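Local coordinates for protein importin-95 (Chaetomium thermophilum, PDB 4XRI) that probably acts as a nuclear import receptor of the importin-beta family, a flexible HEAT-repeat solenoid thought to bind a small GTPase and carry protein cargo into the nucleus, at residues P198-E201 and V202-A205; D242-I245 and Q246-A249; F250-L253 and N254-A258; A258-Y261 and E262-R265; A310-S314 and S315-R319. The protein carries 2 engineered substitutions. One frame throughout, in Å; residues are numbered along the deposited sequence.

Interaction 1 of 5, residues P198-E201 and V202-A205; sequences PNNE and VRFA. With SO4 (sulfate ion), chain D.
Asn199 and Val202 meet at the start of helix 200-212, the asparagine CB lying 3.7 Å from Val202 CG2 while the two side chains cross at about a right angle. Asn199 is the N-cap residue. Its CG stands anti to the backbone N (chi1 -156°), which turns OD1 back over the first turn, where it accepts a weak bond from Glu201 N at 3.0 Å. The amide nitrogen ND2 is held separately, by Gln153, so both ends of the cap amide have a partner. Behind the cap the helical ladder begins: Arg203 N reaches Asn199 O at 3.1 Å, and Phe204 N and Ala205 N bond in the same way to Asn200 O and Glu201 O.

Arg203 leaves the helix beside Asn199 O, bends at chi3 (73°) and carries its guanidinium to a sulfate ion, probably from the crystallisation liquor. The anion lies at the guanidinium edge, in its plane. NH1 donates to sulfate O2 at 3.1 Å and, more weakly, to O1 at 2.8 Å, while NE bonds Ala193 O and so fixes how the group is turned. A leucine in place of Arg203 would probably leave the sulfate without this charged donor and Ala193 O without the NE bond.

Outward from this turn, Glu201 and Val202 rest on helix 153-168, through Gln157 and Leu160 among others, whereas Asn200, Arg203 and Phe204 pack against the opening turn of helix 243-260.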
loop_
_atom_site.group_PDB
_atom_site.type_symbol
_atom_site.label_atom_id
_atom_site.label_comp_id
_atom_site.label_asym_id
_atom_site.label_seq_id
_atom_site.Cartn_x
_atom_site.Cartn_y
_atom_site.Cartn_z
ATOM N N PRO A 198 22.847 29.645 -23.897
ATOM C CA PRO A 198 23.139 29.071 -25.217
ATOM C C PRO A 198 23.265 27.550 -25.206
ATOM O O PRO A 198 22.931 26.897 -26.193
ATOM C CB PRO A 198 24.480 29.719 -25.587
ATOM C CG PRO A 198 25.110 30.046 -24.280
ATOM C CD PRO A 198 23.973 30.444 -23.382
ATOM N N ASN A 199 23.737 27.000 -24.094
ATOM C CA ASN A 199 24.028 25.576 -23.998
ATOM C C ASN A 199 22.834 24.767 -23.496
ATOM O O ASN A 199 22.346 24.983 -22.385
ATOM C CB ASN A 199 25.236 25.358 -23.085
ATOM C CG ASN A 199 25.954 24.059 -23.367
ATOM O OD1 ASN A 199 25.365 22.980 -23.293
ATOM N ND2 ASN A 199 27.238 24.154 -23.704
ATOM N N ASN A 200 22.374 23.829 -24.320
ATOM C CA ASN A 200 21.210 23.011 -23.986
ATOM C C ASN A 200 21.480 22.012 -22.866
ATOM O O ASN A 200 20.574 21.661 -22.111
ATOM C CB ASN A 200 20.710 22.269 -25.226
ATOM C CG ASN A 200 19.947 23.171 -26.173
ATOM O OD1 ASN A 200 19.480 24.242 -25.786
ATOM N ND2 ASN A 200 19.806 22.736 -27.419
ATOM N N GLU A 201 22.724 21.555 -22.767
ATOM C CA GLU A 201 23.121 20.638 -21.706
ATOM C C GLU A 201 22.992 21.328 -20.355
ATOM O O GLU A 201 22.515 20.741 -19.387
ATOM C CB GLU A 201 24.556 20.148 -21.918
ATOM C CG GLU A 201 24.891 19.788 -23.352
ATOM C CD GLU A 201 24.137 18.568 -23.845
ATOM O OE1 GLU A 201 23.784 17.709 -23.011
ATOM O OE2 GLU A 201 23.898 18.468 -25.068
ATOM N N VAL A 202 23.428 22.582 -20.312
ATOM C CA VAL A 202 23.341 23.401 -19.113
ATOM C C VAL A 202 21.887 23.650 -18.730
ATOM O O VAL A 202 21.512 23.534 -17.562
ATOM C CB VAL A 202 24.069 24.752 -19.311
ATOM C CG1 VAL A 202 23.758 25.706 -18.169
ATOM C CG2 VAL A 202 25.572 24.530 -19.446
ATOM N N ARG A 203 21.071 23.981 -19.728
ATOM C CA ARG A 203 19.650 24.236 -19.507
ATOM C C ARG A 203 18.933 23.025 -18.915
ATOM O O ARG A 203 18.119 23.168 -18.001
ATOM C CB ARG A 203 18.963 24.652 -20.810
ATOM C CG ARG A 203 19.180 26.108 -21.200
ATOM C CD ARG A 203 18.295 26.506 -22.374
ATOM N NE ARG A 203 16.893 26.645 -21.991
ATOM C CZ ARG A 203 15.896 26.819 -22.854
ATOM N NH1 ARG A 203 16.146 26.865 -24.155
ATOM N NH2 ARG A 203 14.650 26.940 -22.417
ATOM N N PHE A 204 19.242 21.837 -19.428
ATOM C CA PHE A 204 18.619 20.619 -18.918
ATOM C C PHE A 204 19.031 20.348 -17.477
ATOM O O PHE A 204 18.206 19.975 -16.643
ATOM C CB PHE A 204 18.973 19.408 -19.780
ATOM C CG PHE A 204 18.446 18.114 -19.228
ATOM C CD1 PHE A 204 17.084 17.877 -19.186
ATOM C CD2 PHE A 204 19.306 17.144 -18.740
ATOM C CE1 PHE A 204 16.586 16.698 -18.675
ATOM C CE2 PHE A 204 18.813 15.958 -18.225
ATOM C CZ PHE A 204 17.449 15.735 -18.194
ATOM N N ALA A 205 20.316 20.537 -17.194
ATOM C CA ALA A 205 20.844 20.343 -15.851
ATOM C C ALA A 205 20.210 21.338 -14.885
ATOM O O ALA A 205 19.906 21.006 -13.740
ATOM C CB ALA A 205 22.356 20.488 -15.848
HETATM S S SO4 D . 14.426 27.686 -27.114
HETATM O O1 SO4 D . 15.582 26.817 -26.926
HETATM O O2 SO4 D . 13.740 27.868 -25.838
HETATM O O3 SO4 D . 14.865 28.983 -27.620
HETATM O O4 SO4 D . 13.518 27.074 -28.078
#

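Interaction 2 of 5, residues D242-I245 and Q246-A249; sequences DSRI and QQGA
A capped helix N-terminus brings these residues together: Asp242 is the N-cap of helix 243-260 in the HEAT-repeat solenoid, and its carbonyl O takes the first bond of the ladder from Gln246 N at 3.2 Å. The carboxylate does the capping. Asp242 OD2 turns its anti lone pair to Ile245 N, at 3.0 Å, and this acceptor at the positive end of the helix dipole would be expected to suit a negative charge. Gln247 N, Gly248 N and Ala249 N carry the ladder on to Ser243 O, Arg244 O and Ile245 O.

One turn of the helix surface is tied by side chains as well. Ser243 OG sits anti to its own backbone nitrogen (chi1 159°), a setting that points it along the helix toward the Gln247 amide, whose chain runs extended beyond CG to meet it. Asp284, just before helix 285-310, is a second partner of this hydroxyl. Gln246 sends its amide the other way, to Thr238 O, while its CB rests 3.3 Å from Ser243 O.

Arg244 bends at chi2, and its guanidinium lies obliquely to the Gln247 amide, the planes 47° apart, with Gln247 OE1 4.0 Å above its centre. Replacing Gln247 with alanine is likely to cost Ser243 OG its amide donor and leave one face of the Arg244 guanidinium without its neighbour. At the other end of the amide, Gln247 NE2 donates to Ser243 OG at 2.9 Å, the hydroxyl oxygen only 1° out of the amide plane.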
loop_
_atom_site.group_PDB
_atom_site.type_symbol
_atom_site.label_atom_id
_atom_site.label_comp_id
_atom_site.label_asym_id
_atom_site.label_seq_id
_atom_site.Cartn_x
_atom_site.Cartn_y
_atom_site.Cartn_z
ATOM N N ASP A 242 14.508 21.571 -27.701
ATOM C CA ASP A 242 15.177 20.362 -27.240
ATOM C C ASP A 242 14.245 19.493 -26.397
ATOM O O ASP A 242 13.638 19.965 -25.437
ATOM C CB ASP A 242 16.429 20.726 -26.439
ATOM C CG ASP A 242 17.205 19.509 -25.985
ATOM O OD1 ASP A 242 18.092 19.053 -26.735
ATOM O OD2 ASP A 242 16.929 19.009 -24.875
ATOM N N SER A 243 14.146 18.219 -26.765
ATOM C CA SER A 243 13.254 17.276 -26.098
ATOM C C SER A 243 13.585 17.074 -24.622
ATOM O O SER A 243 12.687 17.020 -23.781
ATOM C CB SER A 243 13.288 15.926 -26.815
ATOM O OG SER A 243 12.835 14.887 -25.965
ATOM N N ARG A 244 14.873 16.951 -24.317
ATOM C CA ARG A 244 15.321 16.742 -22.944
ATOM C C ARG A 244 14.910 17.898 -22.039
ATOM O O ARG A 244 14.461 17.682 -20.913
ATOM C CB ARG A 244 16.840 16.551 -22.900
ATOM C CG ARG A 244 17.294 15.173 -23.347
ATOM C CD ARG A 244 17.007 14.139 -22.274
ATOM N NE ARG A 244 16.778 12.813 -22.838
ATOM C CZ ARG A 244 16.590 11.716 -22.113
ATOM N NH1 ARG A 244 16.383 10.551 -22.712
ATOM N NH2 ARG A 244 16.612 11.783 -20.788
ATOM N N ILE A 245 15.064 19.121 -22.537
ATOM C CA ILE A 245 14.704 20.313 -21.775
ATOM C C ILE A 245 13.207 20.330 -21.478
ATOM O O ILE A 245 12.791 20.638 -20.359
ATOM C CB ILE A 245 15.096 21.599 -22.523
ATOM C CG1 ILE A 245 16.598 21.608 -22.813
ATOM C CG2 ILE A 245 14.698 22.830 -21.724
ATOM C CD1 ILE A 245 17.085 22.891 -23.450
ATOM N N GLN A 246 12.411 19.996 -22.491
ATOM C CA GLN A 246 10.967 19.857 -22.335
ATOM C C GLN A 246 10.624 18.883 -21.216
ATOM O O GLN A 246 9.809 19.185 -20.344
ATOM C CB GLN A 246 10.321 19.379 -23.640
ATOM C CG GLN A 246 9.976 20.480 -24.622
ATOM C CD GLN A 246 8.922 20.042 -25.625
ATOM O OE1 GLN A 246 9.124 19.094 -26.381
ATOM N NE2 GLN A 246 7.785 20.725 -25.622
ATOM N N GLN A 247 11.256 17.714 -21.259
ATOM C CA GLN A 247 11.037 16.668 -20.265
ATOM C C GLN A 247 11.334 17.150 -18.852
ATOM O O GLN A 247 10.546 16.925 -17.935
ATOM C CB GLN A 247 11.896 15.441 -20.580
ATOM C CG GLN A 247 11.509 14.726 -21.857
ATOM C CD GLN A 247 12.419 13.554 -22.163
ATOM O OE1 GLN A 247 12.705 12.733 -21.291
ATOM N NE2 GLN A 247 12.889 13.478 -23.402
ATOM N N GLY A 248 12.476 17.808 -18.686
ATOM C CA GLY A 248 12.860 18.354 -17.399
ATOM C C GLY A 248 11.861 19.392 -16.930
ATOM O O GLY A 248 11.505 19.444 -15.752
ATOM N N ALA A 249 11.395 20.212 -17.866
ATOM C CA ALA A 249 10.429 21.265 -17.564
ATOM C C ALA A 249 9.099 20.704 -17.066
ATOM O O ALA A 249 8.552 21.173 -16.064
ATOM C CB ALA A 249 10.201 22.127 -18.785
#

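Interaction 3 of 5, residues F250-L253 and N254-A258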
loop_
_atom_site.group_PDB
_atom_site.type_symbol
_atom_site.label_atom_id
_atom_site.label_comp_id
_atom_site.label_asym_id
_atom_site.label_seq_id
_atom_site.Cartn_x
_atom_site.Cartn_y
_atom_site.Cartn_z
ATOM N N PHE A 250 8.585 19.699 -17.768
ATOM C CA PHE A 250 7.294 19.111 -17.420
ATOM C C PHE A 250 7.355 18.333 -16.115
ATOM O O PHE A 250 6.394 18.314 -15.347
ATOM C CB PHE A 250 6.796 18.202 -18.541
ATOM C CG PHE A 250 6.035 18.928 -19.607
ATOM C CD1 PHE A 250 4.755 19.389 -19.361
ATOM C CD2 PHE A 250 6.598 19.157 -20.850
ATOM C CE1 PHE A 250 4.045 20.061 -20.332
ATOM C CE2 PHE A 250 5.893 19.829 -21.830
ATOM C CZ PHE A 250 4.615 20.282 -21.570
ATOM N N GLY A 251 8.494 17.697 -15.867
ATOM C CA GLY A 251 8.718 17.007 -14.613
ATOM C C GLY A 251 8.723 18.004 -13.473
ATOM O O GLY A 251 8.172 17.751 -12.404
ATOM N N CYS A 252 9.356 19.148 -13.713
ATOM C CA CYS A 252 9.377 20.248 -12.757
ATOM C C CYS A 252 7.960 20.751 -12.497
ATOM O O CYS A 252 7.571 21.004 -11.357
ATOM C CB CYS A 252 10.259 21.385 -13.281
ATOM S SG CYS A 252 10.715 22.636 -12.075
ATOM N N LEU A 253 7.195 20.887 -13.575
ATOM C CA LEU A 253 5.835 21.401 -13.508
ATOM C C LEU A 253 4.926 20.461 -12.716
ATOM O O LEU A 253 4.075 20.907 -11.944
ATOM C CB LEU A 253 5.291 21.615 -14.922
ATOM C CG LEU A 253 4.088 22.540 -15.095
ATOM C CD1 LEU A 253 4.323 23.847 -14.354
ATOM C CD2 LEU A 253 3.842 22.798 -16.579
ATOM N N ASN A 254 5.117 19.159 -12.910
ATOM C CA ASN A 254 4.337 18.145 -12.207
ATOM C C ASN A 254 4.570 18.184 -10.705
ATOM O O ASN A 254 3.643 17.996 -9.918
ATOM C CB ASN A 254 4.664 16.750 -12.741
ATOM C CG ASN A 254 4.222 16.561 -14.180
ATOM O OD1 ASN A 254 3.473 17.371 -14.721
ATOM N ND2 ASN A 254 4.687 15.487 -14.807
ATOM N N ARG A 255 5.816 18.430 -10.316
ATOM C CA ARG A 255 6.164 18.534 -8.906
ATOM C C ARG A 255 5.604 19.821 -8.309
ATOM O O ARG A 255 5.174 19.844 -7.155
ATOM C CB ARG A 255 7.681 18.465 -8.717
ATOM C CG ARG A 255 8.227 17.058 -8.845
ATOM C CD ARG A 255 9.744 17.006 -8.820
ATOM N NE ARG A 255 10.207 15.664 -9.165
ATOM C CZ ARG A 255 11.467 15.251 -9.084
ATOM N NH1 ARG A 255 12.415 16.076 -8.663
ATOM N NH2 ARG A 255 11.776 14.006 -9.425
ATOM N N ILE A 256 5.606 20.884 -9.106
ATOM C CA ILE A 256 5.037 22.158 -8.683
ATOM C C ILE A 256 3.546 22.013 -8.391
ATOM O O ILE A 256 3.056 22.466 -7.353
ATOM C CB ILE A 256 5.251 23.253 -9.748
ATOM C CG1 ILE A 256 6.714 23.707 -9.755
ATOM C CG2 ILE A 256 4.330 24.440 -9.494
ATOM C CD1 ILE A 256 7.072 24.600 -10.918
ATOM N N MET A 257 2.831 21.368 -9.310
ATOM C CA MET A 257 1.402 21.128 -9.141
ATOM C C MET A 257 1.120 20.276 -7.906
ATOM O O MET A 257 0.186 20.549 -7.154
ATOM C CB MET A 257 0.826 20.451 -10.385
ATOM C CG MET A 257 -0.668 20.130 -10.287
ATOM S SD MET A 257 -1.695 21.600 -10.067
ATOM C CE MET A 257 -1.299 22.510 -11.556
ATOM N N ALA A 258 1.940 19.249 -7.701
ATOM C CA ALA A 258 1.765 18.326 -6.581
ATOM C C ALA A 258 1.980 19.029 -5.245
ATOM O O ALA A 258 1.317 18.722 -4.253
ATOM C CB ALA A 258 2.715 17.147 -6.713
#
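Backbone bonds account for the polar contact between Phe250-Leu253 and Asn254-Ala258. Asn254 N meets Phe250 O at 2.9 Å and Met257 N meets Leu253 O at the same distance; Arg255 N and Ile256 N bond Gly251 O and Cys252 O between them. These are consecutive i to i-4 steps in the middle of helix 243-260.

Among polar side chains, Asn254 folds back along its own helix. With CG anti to the carbonyl carbon (chi1 -66°), the amide carbon comes to 3.0 Å from Phe250 O. The amide does not bond to that oxygen: ND2 is given instead to Leu290 O on helix 285-310, which satisfies a buried donor and links the two helices. Arg255 stretches from CG to NE past Gly251 O, its CG 3.6 Å from that atom, and ends in a salt bridge from NH1 to Asp212.

Apolar contact within the helix is loose and runs along one side. Ile256 directs its CB toward the preceding turn, and its CD1 lies 4.3 Å from Cys252 SG and 4.5 Å from Leu253 CD1. Ile256 CG1 passes closer to the backbone, 3.3 Å from Cys252 O. Cys252 and Ile256 face helix 224-238, Leu253 touches both that helix and helix 265-280, Phe250 reaches these two and helix 285-310, and Met257 packs on helices 265-280 and 285-310.

A mostly buried helix with apolar side chains turned to several neighbouring helices is as in the stacked helices of a HEAT-repeat solenoid.

Interaction 4 of 5, residues A258-Y261 and E262-R265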
loop_
_atom_site.group_PDB
_atom_site.type_symbol
_atom_site.label_atom_id
_atom_site.label_comp_id
_atom_site.label_asym_id
_atom_site.label_seq_id
_atom_site.Cartn_x
_atom_site.Cartn_y
_atom_site.Cartn_z
ATOM N N ALA A 258 1.940 19.249 -7.701
ATOM C CA ALA A 258 1.765 18.326 -6.581
ATOM C C ALA A 258 1.980 19.029 -5.245
ATOM O O ALA A 258 1.317 18.722 -4.253
ATOM C CB ALA A 258 2.715 17.147 -6.713
ATOM N N LEU A 259 2.904 19.982 -5.231
ATOM C CA LEU A 259 3.257 20.687 -4.006
ATOM C C LEU A 259 2.452 21.964 -3.797
ATOM O O LEU A 259 2.131 22.319 -2.664
ATOM C CB LEU A 259 4.748 21.030 -4.006
ATOM C CG LEU A 259 5.758 19.903 -3.797
ATOM C CD1 LEU A 259 7.124 20.335 -4.304
ATOM C CD2 LEU A 259 5.834 19.528 -2.325
ATOM N N TYR A 260 2.133 22.661 -4.884
ATOM C CA TYR A 260 1.597 24.010 -4.758
ATOM C C TYR A 260 0.317 24.244 -5.545
ATOM O O TYR A 260 0.129 25.312 -6.123
ATOM C CB TYR A 260 2.658 25.021 -5.190
ATOM C CG TYR A 260 3.977 24.814 -4.491
ATOM C CD1 TYR A 260 4.074 24.939 -3.114
ATOM C CD2 TYR A 260 5.123 24.483 -5.204
ATOM C CE1 TYR A 260 5.273 24.741 -2.463
ATOM C CE2 TYR A 260 6.330 24.287 -4.561
ATOM C CZ TYR A 260 6.398 24.417 -3.189
ATOM O OH TYR A 260 7.593 24.222 -2.541
ATOM N N TYR A 261 -0.559 23.245 -5.549
ATOM C CA TYR A 261 -1.853 23.329 -6.224
ATOM C C TYR A 261 -2.577 24.635 -5.913
ATOM O O TYR A 261 -3.124 25.285 -6.807
ATOM C CB TYR A 261 -2.735 22.142 -5.822
ATOM C CG TYR A 261 -4.177 22.267 -6.265
ATOM C CD1 TYR A 261 -4.601 21.728 -7.470
ATOM C CD2 TYR A 261 -5.120 22.912 -5.468
ATOM C CE1 TYR A 261 -5.915 21.833 -7.875
ATOM C CE2 TYR A 261 -6.433 23.028 -5.867
ATOM C CZ TYR A 261 -6.828 22.484 -7.070
ATOM O OH TYR A 261 -8.136 22.595 -7.474
ATOM N N GLU A 262 -2.565 25.014 -4.638
ATOM C CA GLU A 262 -3.304 26.177 -4.161
ATOM C C GLU A 262 -2.845 27.490 -4.794
ATOM O O GLU A 262 -3.574 28.480 -4.773
ATOM C CB GLU A 262 -3.192 26.275 -2.638
ATOM C CG GLU A 262 -1.779 26.504 -2.127
ATOM C CD GLU A 262 -1.715 26.588 -0.613
ATOM O OE1 GLU A 262 -2.787 26.646 0.024
ATOM O OE2 GLU A 262 -0.593 26.590 -0.060
ATOM N N HIS A 263 -1.641 27.497 -5.361
ATOM C CA HIS A 263 -1.092 28.712 -5.962
ATOM C C HIS A 263 -1.201 28.737 -7.488
ATOM O O HIS A 263 -0.673 29.642 -8.134
ATOM C CB HIS A 263 0.381 28.886 -5.575
ATOM C CG HIS A 263 0.615 29.046 -4.104
ATOM N ND1 HIS A 263 0.306 30.201 -3.419
ATOM C CD2 HIS A 263 1.158 28.202 -3.194
ATOM C CE1 HIS A 263 0.635 30.057 -2.148
ATOM N NE2 HIS A 263 1.153 28.854 -1.985
ATOM N N MET A 264 -1.894 27.762 -8.065
ATOM C CA MET A 264 -1.775 27.514 -9.502
ATOM C C MET A 264 -2.847 28.138 -10.395
ATOM O O MET A 264 -2.729 28.082 -11.621
ATOM C CB MET A 264 -1.749 26.007 -9.753
ATOM C CG MET A 264 -0.444 25.334 -9.359
ATOM S SD MET A 264 0.973 26.020 -10.242
ATOM C CE MET A 264 1.700 27.061 -8.978
ATOM N N ARG A 265 -3.878 28.724 -9.795
ATOM C CA ARG A 265 -5.012 29.245 -10.562
ATOM C C ARG A 265 -4.598 30.202 -11.679
ATOM O O ARG A 265 -4.939 29.990 -12.842
ATOM C CB ARG A 265 -6.003 29.952 -9.639
ATOM C CG ARG A 265 -7.259 30.434 -10.349
ATOM C CD ARG A 265 -8.302 30.892 -9.351
ATOM N NE ARG A 265 -9.624 30.360 -9.667
ATOM C CZ ARG A 265 -10.643 30.347 -8.815
ATOM N NH1 ARG A 265 -10.487 30.835 -7.592
ATOM N NH2 ARG A 265 -11.814 29.841 -9.181
#
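Tyr260 O takes the shortest sound hydrogen bond here, from His263 N at 2.9 Å. The donor stands above the carbonyl plane, 49° out of it, as the backbone tightens. Next along, Met264 N bonds Tyr261 O at 3.0 Å, again from above the plane. Both bonds span three residues, in contrast to the four-residue steps of the preceding helix.

Met264 curls beneath this turn. Its chain bends at chi2 (-59°) and again at chi3, bringing CG to 3.3 Å from Tyr260 O and CE to 4.4 Å from Tyr260 CB. His263 approaches the same CB with the edge of its imidazole, CD2 at 4.0 Å, while Glu262 CG lies over one face of that ring, 3.5 Å above its plane and offset toward the rim.

The tightened 3-10 turn lets the chain leave helix 243-260 and enter helix 265-280, the kind of short inter-helix connection on which a HEAT-repeat solenoid is built. Tyr260 stacks on Phe221, and Leu259 CB lies over the centre of one face of its ring.

Tyr261, with CG anti to the backbone N (chi1 169°), points into a cluster with Tyr322 and Phe324. The hydroxyl of this buried residue is hydrogen-bonded to Glu302 and to the backbone N of Tyr322.

Interaction 5 of 5, residues A310-S314 and S315-R319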
loop_
_atom_site.group_PDB
_atom_site.type_symbol
_atom_site.label_atom_id
_atom_site.label_comp_id
_atom_site.label_asym_id
_atom_site.label_seq_id
_atom_site.Cartn_x
_atom_site.Cartn_y
_atom_site.Cartn_z
ATOM N N ALA A 310 -15.790 17.244 1.410
ATOM C CA ALA A 310 -17.062 16.573 1.609
ATOM C C ALA A 310 -17.249 16.214 3.082
ATOM O O ALA A 310 -18.349 16.354 3.623
ATOM C CB ALA A 310 -17.150 15.332 0.741
ATOM N N GLN A 311 -16.177 15.748 3.726
ATOM C CA GLN A 311 -16.263 15.258 5.101
ATOM C C GLN A 311 -16.198 16.368 6.137
ATOM O O GLN A 311 -16.118 16.098 7.335
ATOM C CB GLN A 311 -15.149 14.245 5.383
ATOM C CG GLN A 311 -15.092 13.085 4.413
ATOM C CD GLN A 311 -16.391 12.298 4.356
ATOM O OE1 GLN A 311 -17.227 12.376 5.261
ATOM N NE2 GLN A 311 -16.560 11.520 3.293
ATOM N N VAL A 312 -16.267 17.611 5.675
ATOM C CA VAL A 312 -16.040 18.759 6.538
ATOM C C VAL A 312 -17.352 19.452 6.910
ATOM O O VAL A 312 -18.224 19.654 6.062
ATOM C CB VAL A 312 -15.065 19.745 5.862
ATOM C CG1 VAL A 312 -15.524 21.171 6.031
ATOM C CG2 VAL A 312 -13.660 19.547 6.421
ATOM N N GLU A 313 -17.494 19.786 8.190
ATOM C CA GLU A 313 -18.733 20.365 8.698
ATOM C C GLU A 313 -18.805 21.880 8.518
ATOM O O GLU A 313 -19.892 22.450 8.431
ATOM C CB GLU A 313 -18.907 20.018 10.179
ATOM C CG GLU A 313 -18.975 18.525 10.475
ATOM C CD GLU A 313 -20.308 17.903 10.093
ATOM O OE1 GLU A 313 -21.238 18.648 9.718
ATOM O OE2 GLU A 313 -20.427 16.662 10.174
ATOM N N SER A 314 -17.646 22.528 8.456
ATOM C CA SER A 314 -17.586 23.984 8.415
ATOM C C SER A 314 -16.759 24.478 7.238
ATOM O O SER A 314 -15.653 24.000 7.006
ATOM C CB SER A 314 -17.000 24.522 9.719
ATOM O OG SER A 314 -17.639 23.944 10.843
ATOM N N SER A 315 -17.285 25.457 6.512
ATOM C CA SER A 315 -16.638 25.917 5.286
ATOM C C SER A 315 -15.262 26.552 5.517
ATOM O O SER A 315 -14.468 26.677 4.584
ATOM C CB SER A 315 -17.541 26.901 4.547
ATOM O OG SER A 315 -17.962 27.942 5.402
ATOM N N GLU A 316 -14.966 26.935 6.757
ATOM C CA GLU A 316 -13.638 27.454 7.074
ATOM C C GLU A 316 -12.607 26.330 7.016
ATOM O O GLU A 316 -11.403 26.581 6.961
ATOM C CB GLU A 316 -13.615 28.125 8.450
ATOM C CG GLU A 316 -13.853 27.185 9.616
ATOM C CD GLU A 316 -15.251 27.312 10.185
ATOM O OE1 GLU A 316 -15.461 26.903 11.347
ATOM O OE2 GLU A 316 -16.143 27.815 9.469
ATOM N N GLN A 317 -13.092 25.092 7.022
ATOM C CA GLN A 317 -12.228 23.923 6.937
ATOM C C GLN A 317 -12.013 23.476 5.489
ATOM O O GLN A 317 -11.223 22.569 5.228
ATOM C CB GLN A 317 -12.810 22.759 7.744
ATOM C CG GLN A 317 -13.133 23.073 9.196
ATOM C CD GLN A 317 -13.682 21.866 9.938
ATOM O OE1 GLN A 317 -14.851 21.506 9.789
ATOM N NE2 GLN A 317 -12.832 21.227 10.735
ATOM N N MET A 318 -12.723 24.103 4.554
ATOM C CA MET A 318 -12.611 23.738 3.145
ATOM C C MET A 318 -11.233 24.082 2.595
ATOM O O MET A 318 -10.703 25.159 2.850
ATOM C CB MET A 318 -13.689 24.437 2.308
ATOM C CG MET A 318 -15.111 24.167 2.757
ATOM S SD MET A 318 -15.879 22.702 2.049
ATOM C CE MET A 318 -16.376 23.331 0.450
ATOM N N ARG A 319 -10.656 23.149 1.846
ATOM C CA ARG A 319 -9.417 23.404 1.127
ATOM C C ARG A 319 -9.737 24.150 -0.163
ATOM O O ARG A 319 -10.817 23.973 -0.727
ATOM C CB ARG A 319 -8.683 22.096 0.819
ATOM C CG ARG A 319 -8.397 21.237 2.030
ATOM C CD ARG A 319 -7.884 19.873 1.605
ATOM N NE ARG A 319 -6.692 19.974 0.767
ATOM C CZ ARG A 319 -6.121 18.943 0.155
ATOM N NH1 ARG A 319 -6.635 17.727 0.284
ATOM N NH2 ARG A 319 -5.039 19.128 -0.590
#
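Val312 touches Gln317 across the loop that follows helix 285-310, both methyls, CG1 and CG2, resting against Gln317 CB at 3.6 Å. The valine directs its CB toward the later residues, and the two side chains meet at a slant. CG1 also brushes Met318 SD at 4.3 Å, a loose apolar contact on the loop surface.

At Glu313 the side chain turns outward and the backbone takes over: Glu313 N lies 3.5 Å from Gln317 OE1, the same oxygen that takes the bond from Ser314 N.

Ser314 is where the loop closes, through bonds in both directions. Ser314 N donates to Gln317 OE1 at 3.3 Å, in the plane of the side-chain carbonyl and on a lone pair. In return Gln317 N donates to Ser314 O at 2.8 Å, arriving well above the carbonyl plane, as befits the short 3-10 turn of residues 315-317. The Gln317 chain, extended beyond CG (chi2 -179°), carries its amide back past Ser314 O and so brings OE1 to Ser314 N. The carboxylate of Glu316, its chain bent at chi2, lies against Ser314 CB, with OE1 at 3.3 Å.

Further on, Arg319 ties the end of the loop to helix 285-310 through a salt bridge with Asp308. The turn is thus closed by one backbone bond and one longer bond from backbone to side chain, which together probably restrain a mostly exposed loop, with Val312 adding a modest apolar patch.

The five contacts follow one another along the chain. Interactions 1 and 2, at the capped starts of helices 200-212 and 243-260, have centres 10 Å apart and touch: Phe204 CD1 reaches Arg244 O at 3.1 Å, and Ile245 CD1 packs on Arg203 CB. Interactions 2, 3 and 4 then trace helix 243-260 from N-terminus to exit turn, where Met264 rests on Ile256 and Met257 of interaction 3. Interaction 5 touches none of the others; its centre is about 19 Å from that of interaction 4, nearest atoms about 6 Å. Caps, mid-helix turn, exit turn and loop come in series, consistent with a solenoid built from local contacts in a highly flexible protein.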